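Local structure of beta-hexosaminidase Amuc_2018 (Akkermansia muciniphila, 6JEB) at residues P10-K21 against P76-K87. The protein hydrolyses terminal non-reducing N-acetyl-hexosamine residues from N-acetyl-beta-D-hexosaminides, including N-glycans and chitobiose, as a glycoside hydrolase of family 20. Numbering follows the deposited sequence.
Sequences PSRTELRQETAK and PEGIPCGVITDK
With CG of Asp-86 swung beside its own carbonyl carbon (chi1 -155°) and OG of Ser-11, in the conformer modelled here, held between backbone N and carbonyl carbon (chi1 52°), these two residues close one end of an antiparallel beta pairing in the mixed beta sheet of the non-catalytic domain of this family 20 enzyme. Ser-11 N donates to Asp-86 OD1 at 2.9 Å, arriving from above the carboxylate plane, while in that same conformer Ser-11 OG donates to Thr-85 O at 2.8 Å. Asp-86 OD1 also accepts from Trp-426 NE1, joining this end of the strand to the end of the helix 417-426. An alanine in place of Asp-86 would probably leave Ser-11 N and the Trp-426 indole N-H without their shared acceptor.

From there strand 12-16 runs against 79-86, with Glu-14 and Val-83 bonded both ways through their backbones. Beyond Leu-15 the register slips by two residues, a beta bulge at the corner of 17-18; Arg-16 N donates to Cys-81 O, Cys-81 N to Glu-18 O, and Ala-20 pairs with Ile-79. Gly-82 suits this spot, since a CB would collide with Glu-14 O and, at these backbone angles, jam against the preceding carbonyl. Beside the bulge, Cys-81 SG lies 3.9 Å from Ala-20 CB.

The two faces differ. Pro-10 CB rests on Ile-84 CG2 at 3.5 Å, on the side where Ile-84 meets the helix 55-73. On the other, Arg-12 NH2 reaches along the strand to Glu-14 OE1 in a salt bridge of 3.0 Å. Farther along this face the extended Arg-16 chain lays its guanidinium flat over Val-83, whose CG2 sits centrally beneath the plane, 3.5 Å from Arg-16 CZ.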
# COMPACT_ATOMS: atom_id res chain seq x y z
N PRO A 10 -17.85 -11.10 -6.12
CA PRO A 10 -18.57 -11.24 -4.86
C PRO A 10 -18.51 -12.66 -4.31
O PRO A 10 -18.38 -13.64 -5.05
CB PRO A 10 -20.01 -10.85 -5.23
CG PRO A 10 -19.85 -9.95 -6.43
CD PRO A 10 -18.70 -10.55 -7.19
N SER A 11 -18.64 -12.76 -2.99
CA SER A 11 -18.58 -14.08 -2.36
C SER A 11 -19.75 -14.97 -2.77
O SER A 11 -19.58 -16.19 -2.82
CB SER A 11 -18.47 -13.95 -0.85
OG SER A 11 -19.49 -13.12 -0.32
N ARG A 12 -20.92 -14.40 -3.07
CA ARG A 12 -22.05 -15.17 -3.58
C ARG A 12 -22.84 -14.32 -4.55
O ARG A 12 -23.23 -13.19 -4.22
CB ARG A 12 -22.98 -15.67 -2.45
CG ARG A 12 -24.21 -16.45 -2.96
CD ARG A 12 -25.21 -16.84 -1.84
NE ARG A 12 -26.53 -17.20 -2.38
CZ ARG A 12 -27.02 -18.44 -2.45
NH1 ARG A 12 -26.33 -19.48 -2.00
NH2 ARG A 12 -28.23 -18.62 -2.99
N THR A 13 -23.06 -14.85 -5.76
CA THR A 13 -23.97 -14.24 -6.73
C THR A 13 -24.98 -15.30 -7.13
O THR A 13 -24.59 -16.37 -7.62
CB THR A 13 -23.21 -13.77 -7.98
OG1 THR A 13 -22.16 -12.86 -7.60
CG2 THR A 13 -24.16 -13.06 -8.94
N GLU A 14 -26.26 -15.02 -6.90
CA GLU A 14 -27.36 -15.89 -7.31
C GLU A 14 -28.12 -15.15 -8.41
O GLU A 14 -28.89 -14.23 -8.13
CB GLU A 14 -28.27 -16.20 -6.12
CG GLU A 14 -29.50 -17.04 -6.51
CD GLU A 14 -30.51 -17.28 -5.37
OE1 GLU A 14 -30.27 -16.87 -4.22
OE2 GLU A 14 -31.56 -17.90 -5.65
N LEU A 15 -27.90 -15.55 -9.66
CA LEU A 15 -28.55 -14.88 -10.78
C LEU A 15 -29.97 -15.40 -10.98
O LEU A 15 -30.27 -16.57 -10.71
CB LEU A 15 -27.74 -15.10 -12.06
CG LEU A 15 -26.35 -14.45 -12.04
CD1 LEU A 15 -25.58 -14.83 -13.31
CD2 LEU A 15 -26.46 -12.94 -11.92
N ARG A 16 -30.84 -14.52 -11.45
CA ARG A 16 -32.24 -14.82 -11.70
C ARG A 16 -32.55 -14.59 -13.18
O ARG A 16 -31.76 -14.00 -13.91
CB ARG A 16 -33.15 -13.98 -10.79
CG ARG A 16 -32.99 -14.35 -9.31
CD ARG A 16 -33.68 -13.39 -8.36
NE ARG A 16 -33.76 -13.97 -7.02
CZ ARG A 16 -34.12 -13.30 -5.92
NH1 ARG A 16 -34.43 -12.01 -6.00
NH2 ARG A 16 -34.18 -13.92 -4.75
N GLN A 17 -33.72 -15.08 -13.61
CA GLN A 17 -34.05 -15.08 -15.03
C GLN A 17 -34.50 -13.72 -15.56
O GLN A 17 -34.38 -13.47 -16.76
CB GLN A 17 -35.13 -16.13 -15.34
CG GLN A 17 -36.52 -15.76 -14.84
CD GLN A 17 -37.62 -16.64 -15.43
OE1 GLN A 17 -37.70 -16.83 -16.65
NE2 GLN A 17 -38.47 -17.19 -14.56
N GLU A 18 -35.01 -12.85 -14.70
CA GLU A 18 -35.50 -11.56 -15.16
C GLU A 18 -34.34 -10.65 -15.54
O GLU A 18 -33.18 -10.89 -15.19
CB GLU A 18 -36.34 -10.88 -14.07
CG GLU A 18 -37.59 -11.64 -13.65
CD GLU A 18 -37.31 -12.72 -12.63
OE1 GLU A 18 -36.26 -12.66 -11.94
OE2 GLU A 18 -38.14 -13.64 -12.50
N THR A 19 -34.67 -9.59 -16.27
CA THR A 19 -33.71 -8.60 -16.73
C THR A 19 -34.04 -7.26 -16.09
O THR A 19 -35.22 -6.92 -15.91
CB THR A 19 -33.79 -8.46 -18.26
OG1 THR A 19 -33.49 -9.73 -18.86
CG2 THR A 19 -32.81 -7.42 -18.77
N ALA A 20 -33.00 -6.50 -15.74
CA ALA A 20 -33.15 -5.16 -15.18
C ALA A 20 -32.58 -4.14 -16.14
O ALA A 20 -31.44 -4.28 -16.61
CB ALA A 20 -32.43 -5.06 -13.83
N LYS A 21 -33.36 -3.09 -16.43
CA LYS A 21 -32.90 -1.97 -17.23
C LYS A 21 -32.79 -0.70 -16.40
O LYS A 21 -32.54 0.38 -16.95
CB LYS A 21 -33.79 -1.76 -18.45
CG LYS A 21 -33.60 -2.84 -19.50
CD LYS A 21 -34.52 -2.65 -20.69
CE LYS A 21 -34.33 -3.78 -21.68
NZ LYS A 21 -35.23 -3.66 -22.85
N PRO A 76 -27.55 -1.90 -23.19
CA PRO A 76 -28.94 -1.41 -23.29
C PRO A 76 -29.99 -2.51 -23.20
O PRO A 76 -31.14 -2.22 -22.85
CB PRO A 76 -28.97 -0.71 -24.66
CG PRO A 76 -27.83 -1.32 -25.43
CD PRO A 76 -26.77 -1.66 -24.41
N GLU A 77 -29.62 -3.76 -23.50
CA GLU A 77 -30.55 -4.87 -23.33
C GLU A 77 -30.83 -5.18 -21.86
O GLU A 77 -31.72 -6.00 -21.58
CB GLU A 77 -30.02 -6.12 -24.03
CG GLU A 77 -28.84 -6.78 -23.33
CD GLU A 77 -27.49 -6.23 -23.76
OE1 GLU A 77 -27.43 -5.10 -24.31
OE2 GLU A 77 -26.47 -6.93 -23.56
N GLY A 78 -30.11 -4.55 -20.94
CA GLY A 78 -30.30 -4.79 -19.52
C GLY A 78 -29.30 -5.80 -18.97
O GLY A 78 -28.56 -6.46 -19.71
N ILE A 79 -29.29 -5.90 -17.65
CA ILE A 79 -28.41 -6.83 -16.95
C ILE A 79 -29.29 -7.84 -16.23
O ILE A 79 -30.48 -7.60 -16.00
CB ILE A 79 -27.45 -6.10 -15.97
CG1 ILE A 79 -28.25 -5.46 -14.83
CG2 ILE A 79 -26.59 -5.08 -16.72
CD1 ILE A 79 -27.36 -4.93 -13.71
N PRO A 80 -28.73 -9.00 -15.85
CA PRO A 80 -29.54 -9.98 -15.13
C PRO A 80 -29.96 -9.45 -13.77
O PRO A 80 -29.26 -8.67 -13.13
CB PRO A 80 -28.59 -11.18 -14.96
CG PRO A 80 -27.46 -10.94 -15.86
CD PRO A 80 -27.37 -9.49 -16.14
N CYS A 81 -31.14 -9.89 -13.34
CA CYS A 81 -31.52 -9.73 -11.95
C CYS A 81 -30.81 -10.79 -11.11
O CYS A 81 -30.26 -11.76 -11.63
CB CYS A 81 -33.04 -9.87 -11.81
SG CYS A 81 -33.92 -8.47 -12.55
N GLY A 82 -30.80 -10.58 -9.80
CA GLY A 82 -30.10 -11.51 -8.94
C GLY A 82 -29.90 -10.95 -7.55
O GLY A 82 -30.34 -9.84 -7.23
N VAL A 83 -29.21 -11.74 -6.73
CA VAL A 83 -28.87 -11.37 -5.36
C VAL A 83 -27.37 -11.55 -5.18
O VAL A 83 -26.83 -12.63 -5.47
CB VAL A 83 -29.63 -12.23 -4.33
CG1 VAL A 83 -29.32 -11.76 -2.91
CG2 VAL A 83 -31.12 -12.19 -4.59
N ILE A 84 -26.71 -10.51 -4.70
CA ILE A 84 -25.29 -10.52 -4.40
C ILE A 84 -25.15 -10.42 -2.89
O ILE A 84 -25.65 -9.47 -2.28
CB ILE A 84 -24.58 -9.33 -5.08
CG1 ILE A 84 -24.74 -9.40 -6.60
CG2 ILE A 84 -23.12 -9.27 -4.66
CD1 ILE A 84 -24.52 -8.05 -7.29
N THR A 85 -24.49 -11.40 -2.28
CA THR A 85 -24.22 -11.37 -0.85
C THR A 85 -22.71 -11.42 -0.69
O THR A 85 -22.07 -12.36 -1.18
CB THR A 85 -24.87 -12.56 -0.14
OG1 THR A 85 -26.24 -12.65 -0.53
CG2 THR A 85 -24.78 -12.40 1.38
N ASP A 86 -22.13 -10.41 -0.03
CA ASP A 86 -20.71 -10.17 -0.22
C ASP A 86 -20.07 -9.67 1.06
O ASP A 86 -20.65 -8.87 1.80
CB ASP A 86 -20.55 -9.13 -1.33
CG ASP A 86 -19.21 -9.21 -2.04
OD1 ASP A 86 -18.44 -10.16 -1.80
OD2 ASP A 86 -18.96 -8.29 -2.86
N LYS A 87 -18.84 -10.14 1.31
CA LYS A 87 -18.05 -9.79 2.48
C LYS A 87 -16.62 -10.15 2.14
O LYS A 87 -16.40 -11.17 1.48
CB LYS A 87 -18.53 -10.61 3.70
CG LYS A 87 -17.86 -10.27 5.03
CD LYS A 87 -18.30 -11.23 6.14
CE LYS A 87 -17.65 -10.87 7.46
NZ LYS A 87 -16.16 -10.67 7.32
O HOH W 1 -26.44 -13.91 -2.94